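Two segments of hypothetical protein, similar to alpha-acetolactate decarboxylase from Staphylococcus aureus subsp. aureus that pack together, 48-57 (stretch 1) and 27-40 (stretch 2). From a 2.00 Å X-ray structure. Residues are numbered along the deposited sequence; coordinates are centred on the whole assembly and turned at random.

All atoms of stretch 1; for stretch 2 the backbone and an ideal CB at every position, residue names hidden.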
# COMPACT_ATOMS: atom_id res chain seq x y z
N GLU A 48 -21.83 -8.44 4.00
CA GLU A 48 -21.22 -7.14 4.24
C GLU A 48 -20.98 -6.91 5.71
O GLU A 48 -21.91 -6.97 6.52
CB GLU A 48 -22.17 -6.06 3.72
CG GLU A 48 -22.69 -6.30 2.31
CD GLU A 48 -21.58 -6.25 1.28
OE1 GLU A 48 -20.49 -5.75 1.62
OE2 GLU A 48 -21.81 -6.69 0.13
N VAL A 49 -19.73 -6.63 6.07
CA VAL A 49 -19.40 -6.35 7.46
C VAL A 49 -19.30 -4.85 7.67
O VAL A 49 -18.68 -4.14 6.87
CB VAL A 49 -18.05 -6.99 7.86
CG1 VAL A 49 -17.71 -6.63 9.30
CG2 VAL A 49 -18.12 -8.50 7.70
N ILE A 50 -19.93 -4.35 8.72
CA ILE A 50 -19.87 -2.94 9.05
C ILE A 50 -19.37 -2.81 10.48
O ILE A 50 -20.00 -3.30 11.41
CB ILE A 50 -21.26 -2.23 8.97
CG1 ILE A 50 -21.90 -2.45 7.61
CG2 ILE A 50 -21.09 -0.74 9.24
CD1 ILE A 50 -22.61 -3.78 7.46
N PHE A 51 -18.21 -2.17 10.65
CA PHE A 51 -17.66 -1.96 11.99
C PHE A 51 -18.20 -0.61 12.43
O PHE A 51 -17.85 0.43 11.86
CB PHE A 51 -16.13 -1.93 11.95
CG PHE A 51 -15.51 -3.27 11.64
CD1 PHE A 51 -15.73 -4.37 12.46
CD2 PHE A 51 -14.69 -3.42 10.53
CE1 PHE A 51 -15.14 -5.60 12.19
CE2 PHE A 51 -14.09 -4.65 10.24
CZ PHE A 51 -14.32 -5.74 11.07
N LEU A 52 -19.06 -0.62 13.44
CA LEU A 52 -19.67 0.61 13.93
C LEU A 52 -19.67 0.68 15.46
O LEU A 52 -20.23 -0.18 16.13
CB LEU A 52 -21.11 0.70 13.41
CG LEU A 52 -21.84 2.03 13.64
CD1 LEU A 52 -21.10 3.15 12.94
CD2 LEU A 52 -23.27 1.90 13.11
N ASP A 53 -19.04 1.72 15.99
CA ASP A 53 -18.96 1.93 17.43
C ASP A 53 -18.37 0.70 18.14
O ASP A 53 -18.91 0.25 19.15
CB ASP A 53 -20.34 2.23 18.00
CG ASP A 53 -20.93 3.53 17.49
OD1 ASP A 53 -20.25 4.58 17.58
OD2 ASP A 53 -22.08 3.51 17.00
N GLY A 54 -17.28 0.17 17.60
CA GLY A 54 -16.64 -0.99 18.20
C GLY A 54 -17.39 -2.30 18.07
O GLY A 54 -16.91 -3.34 18.52
N LYS A 55 -18.57 -2.27 17.45
CA LYS A 55 -19.35 -3.48 17.27
C LYS A 55 -19.22 -3.94 15.82
O LYS A 55 -18.97 -3.14 14.92
CB LYS A 55 -20.83 -3.21 17.59
CG LYS A 55 -21.05 -2.45 18.90
CD LYS A 55 -20.44 -3.17 20.09
CE LYS A 55 -21.12 -4.52 20.32
NZ LYS A 55 -22.58 -4.38 20.56
N ALA A 56 -19.39 -5.24 15.59
CA ALA A 56 -19.27 -5.79 14.24
C ALA A 56 -20.61 -6.36 13.78
O ALA A 56 -21.12 -7.30 14.39
CB ALA A 56 -18.20 -6.87 14.21
N TYR A 57 -21.15 -5.80 12.72
CA TYR A 57 -22.44 -6.24 12.18
C TYR A 57 -22.29 -6.93 10.83
O TYR A 57 -21.34 -6.67 10.08
CB TYR A 57 -23.38 -5.04 12.04
CG TYR A 57 -23.64 -4.32 13.34
CD1 TYR A 57 -24.46 -4.89 14.32
CD2 TYR A 57 -23.03 -3.10 13.62
CE1 TYR A 57 -24.66 -4.25 15.54
CE2 TYR A 57 -23.23 -2.45 14.84
CZ TYR A 57 -24.04 -3.04 15.79
OH TYR A 57 -24.24 -2.42 17.00
N UNK A 27 -9.53 -12.84 12.05
CA UNK A 27 -10.72 -12.94 12.88
C UNK A 27 -11.35 -11.57 13.14
O UNK A 27 -10.65 -10.55 13.16
CB UNK A 27 -10.38 -13.62 14.21
N UNK A 28 -12.67 -11.54 13.32
CA UNK A 28 -13.36 -10.28 13.60
C UNK A 28 -12.74 -9.63 14.84
O UNK A 28 -12.45 -8.44 14.85
CB UNK A 28 -14.86 -10.51 13.80
N UNK A 29 -12.54 -10.44 15.88
CA UNK A 29 -11.94 -9.97 17.13
C UNK A 29 -10.56 -9.38 16.89
O UNK A 29 -10.19 -8.38 17.50
CB UNK A 29 -11.85 -11.11 18.14
N UNK A 30 -9.78 -10.01 16.02
CA UNK A 30 -8.44 -9.52 15.72
C UNK A 30 -8.50 -8.16 15.03
O UNK A 30 -7.67 -7.28 15.29
CB UNK A 30 -7.69 -10.52 14.84
N UNK A 31 -9.49 -7.98 14.17
CA UNK A 31 -9.66 -6.71 13.46
C UNK A 31 -10.06 -5.60 14.44
O UNK A 31 -9.54 -4.48 14.36
CB UNK A 31 -10.71 -6.85 12.36
N UNK A 32 -10.97 -5.91 15.35
CA UNK A 32 -11.43 -4.95 16.33
C UNK A 32 -10.30 -4.42 17.20
O UNK A 32 -10.41 -3.35 17.80
CB UNK A 32 -12.51 -5.58 17.21
N UNK A 33 -9.21 -5.18 17.27
CA UNK A 33 -8.06 -4.75 18.06
C UNK A 33 -7.43 -3.52 17.42
O UNK A 33 -6.77 -2.73 18.09
CB UNK A 33 -7.03 -5.88 18.19
N UNK A 34 -7.64 -3.36 16.11
CA UNK A 34 -7.08 -2.22 15.39
C UNK A 34 -8.06 -1.08 15.12
O UNK A 34 -7.67 -0.04 14.60
CB UNK A 34 -6.51 -2.71 14.06
N UNK A 35 -9.33 -1.25 15.48
CA UNK A 35 -10.28 -0.18 15.24
C UNK A 35 -11.68 -0.38 15.76
O UNK A 35 -11.99 -1.39 16.39
CB UNK A 35 -10.36 0.07 13.73
N UNK A 36 -12.54 0.60 15.48
CA UNK A 36 -13.94 0.57 15.91
C UNK A 36 -14.88 1.01 14.78
O UNK A 36 -16.10 1.01 14.95
CB UNK A 36 -14.14 1.47 17.13
N UNK A 37 -14.30 1.39 13.65
CA UNK A 37 -15.09 1.83 12.50
C UNK A 37 -14.46 1.31 11.22
O UNK A 37 -13.27 1.52 10.98
CB UNK A 37 -15.20 3.36 12.46
N UNK A 38 -15.26 0.65 10.39
CA UNK A 38 -14.73 0.12 9.15
C UNK A 38 -15.70 -0.76 8.37
O UNK A 38 -16.89 -0.82 8.66
CB UNK A 38 -13.46 -0.68 9.45
N UNK A 39 -15.15 -1.45 7.38
CA UNK A 39 -15.93 -2.32 6.52
C UNK A 39 -15.16 -3.60 6.23
O UNK A 39 -13.93 -3.64 6.36
CB UNK A 39 -16.29 -1.61 5.22
N UNK A 40 -15.87 -4.63 5.82
CA UNK A 40 -15.25 -5.91 5.49
C UNK A 40 -16.30 -6.88 4.96
O UNK A 40 -17.40 -6.48 4.57
CB UNK A 40 -14.54 -6.50 6.71

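Position 27 precedes the helix, and its ideal CB has nothing of stretch 1 within 5.5 Å, so only the N-cap setting is informative; Ser, Thr, Asp or Asn would suit. It is Thr 27, although its side chain makes no capping bond.

At position 28 the CB points sideways, 5.0 Å from Ala 56 CB and 5.2 Å from Phe 51 CE1, leaving room for a medium-sized apolar chain such as Ile, Leu, Val or Met. Ile 28 fills it: CG2 lies 3.7 Å from Ala 56 CB, while CD1 reaches to 4.1 Å from Phe 51 CE1.

Positions 29 and 30 have helical angles and no neighbour in stretch 1, so polar residues are reasonable. They are Asn 29 and Glu 30; OE1 of Glu 30 accepts a 2.8 Å hydrogen bond from Thr 27 N.

Position 31 points toward stretch 1, its ideal CB 4.0 Å from Phe 51 CZ. An apolar residue is expected, from Ala to Leu or Met. Leu 31 makes its closest contact through CB itself.

At 32 the CB points sideways, 5.1 Å from Gly 54 O, so a longer apolar chain could reach the Phe 51 ring. Leu 32 does so, with CD2 4.0 Å from Phe 51 CD1 and 3.6 Å from Gly 54 O.

Positions 33 and 34 are out of reach, and stretch 1 sets no preference; they are Glu 33 and His 34. Position 35, with phi/psi of -175/-178°, is an extended conformation most easily adopted by glycine, and Gly 35 occupies it.

At 36 the backbone O accepts a hydrogen bond from Gly 54 N (3.0 Å, 169°), a bond independent of side-chain identity. The ideal CB, 3.4 Å from Gly 54 N, points sideways, so small or polar residues fit. In Asn 36, OD1 is hydrogen-bonded elsewhere in the structure.

Position 37 points away overall, and many residues would do; it is Leu 37, whose CA makes a CA-H...O contact with Phe 51 O (3.2 Å).

Position 38 is the most restrictive: an ideal CB would lie 3.2 Å from Phe 51 CD2, and phi/psi is 173/-167°. Glycine is favoured. Gly 38 pairs with Phe 51 through N to Phe 51 O (3.0 Å) and O from Phe 51 N (2.7 Å), and its C sits at the ring's edge.

Position 39 shares a sheet face with Ile 50; its ideal CB is 3.9 Å from Val 49 O and its phi/psi of -140/160° is that of a strand, suiting beta-branched apolar residues. Ile 39 forms the non-hydrogen-bonded antiparallel pair with Ile 50 (CA to CA 4.7 Å), and its CA makes a CA-H...O contact with Val 49 O (3.3 Å).

At 40 the ideal CB is 3.7 Å from Val 49 CB and 4.0 Å from Phe 51 CE2, favouring a small residue. Ala 40 also exchanges two backbone hydrogen bonds with Val 49.

Stretch 2, residues 27-40: TINELLEHGNLGIA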
# COMPACT_ATOMS: atom_id res chain seq x y z
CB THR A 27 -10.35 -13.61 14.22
OG1 THR A 27 -10.82 -14.96 14.23
CG2 THR A 27 -10.91 -12.85 15.40
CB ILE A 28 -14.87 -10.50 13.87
CG1 ILE A 28 -15.60 -10.77 12.56
CG2 ILE A 28 -15.46 -9.28 14.58
CD1 ILE A 28 -15.63 -9.58 11.61
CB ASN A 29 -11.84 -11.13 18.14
CG ASN A 29 -13.19 -11.51 18.73
OD1 ASN A 29 -13.32 -12.55 19.37
ND2 ASN A 29 -14.20 -10.67 18.53
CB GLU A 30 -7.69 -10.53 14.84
CG GLU A 30 -7.65 -11.94 15.42
CD GLU A 30 -6.87 -12.92 14.56
OE1 GLU A 30 -7.06 -12.92 13.33
OE2 GLU A 30 -6.08 -13.70 15.14
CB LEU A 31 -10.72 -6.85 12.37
CG LEU A 31 -10.20 -7.00 10.94
CD1 LEU A 31 -9.58 -5.68 10.49
CD2 LEU A 31 -9.17 -8.12 10.87
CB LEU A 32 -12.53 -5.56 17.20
CG LEU A 32 -13.90 -5.62 16.52
CD1 LEU A 32 -14.91 -6.30 17.44
CD2 LEU A 32 -14.36 -4.21 16.19
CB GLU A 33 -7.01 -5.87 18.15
CG GLU A 33 -7.39 -7.03 19.07
CD GLU A 33 -7.62 -6.60 20.51
OE1 GLU A 33 -8.71 -6.05 20.81
OE2 GLU A 33 -6.71 -6.79 21.35
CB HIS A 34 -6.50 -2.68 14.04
CG HIS A 34 -5.34 -3.63 14.17
ND1 HIS A 34 -5.51 -4.98 14.36
CD2 HIS A 34 -4.01 -3.41 14.14
CE1 HIS A 34 -4.32 -5.56 14.43
NE2 HIS A 34 -3.39 -4.63 14.30
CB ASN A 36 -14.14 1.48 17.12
CG ASN A 36 -13.54 2.86 16.91
OD1 ASN A 36 -13.73 3.49 15.87
ND2 ASN A 36 -12.81 3.34 17.91
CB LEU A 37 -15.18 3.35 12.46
CG LEU A 37 -15.91 3.97 11.27
CD1 LEU A 37 -16.50 5.31 11.66
CD2 LEU A 37 -14.95 4.12 10.09
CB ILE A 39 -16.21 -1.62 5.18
CG1 ILE A 39 -14.88 -1.33 4.48
CG2 ILE A 39 -16.97 -0.33 5.42
CD1 ILE A 39 -15.02 -0.54 3.20
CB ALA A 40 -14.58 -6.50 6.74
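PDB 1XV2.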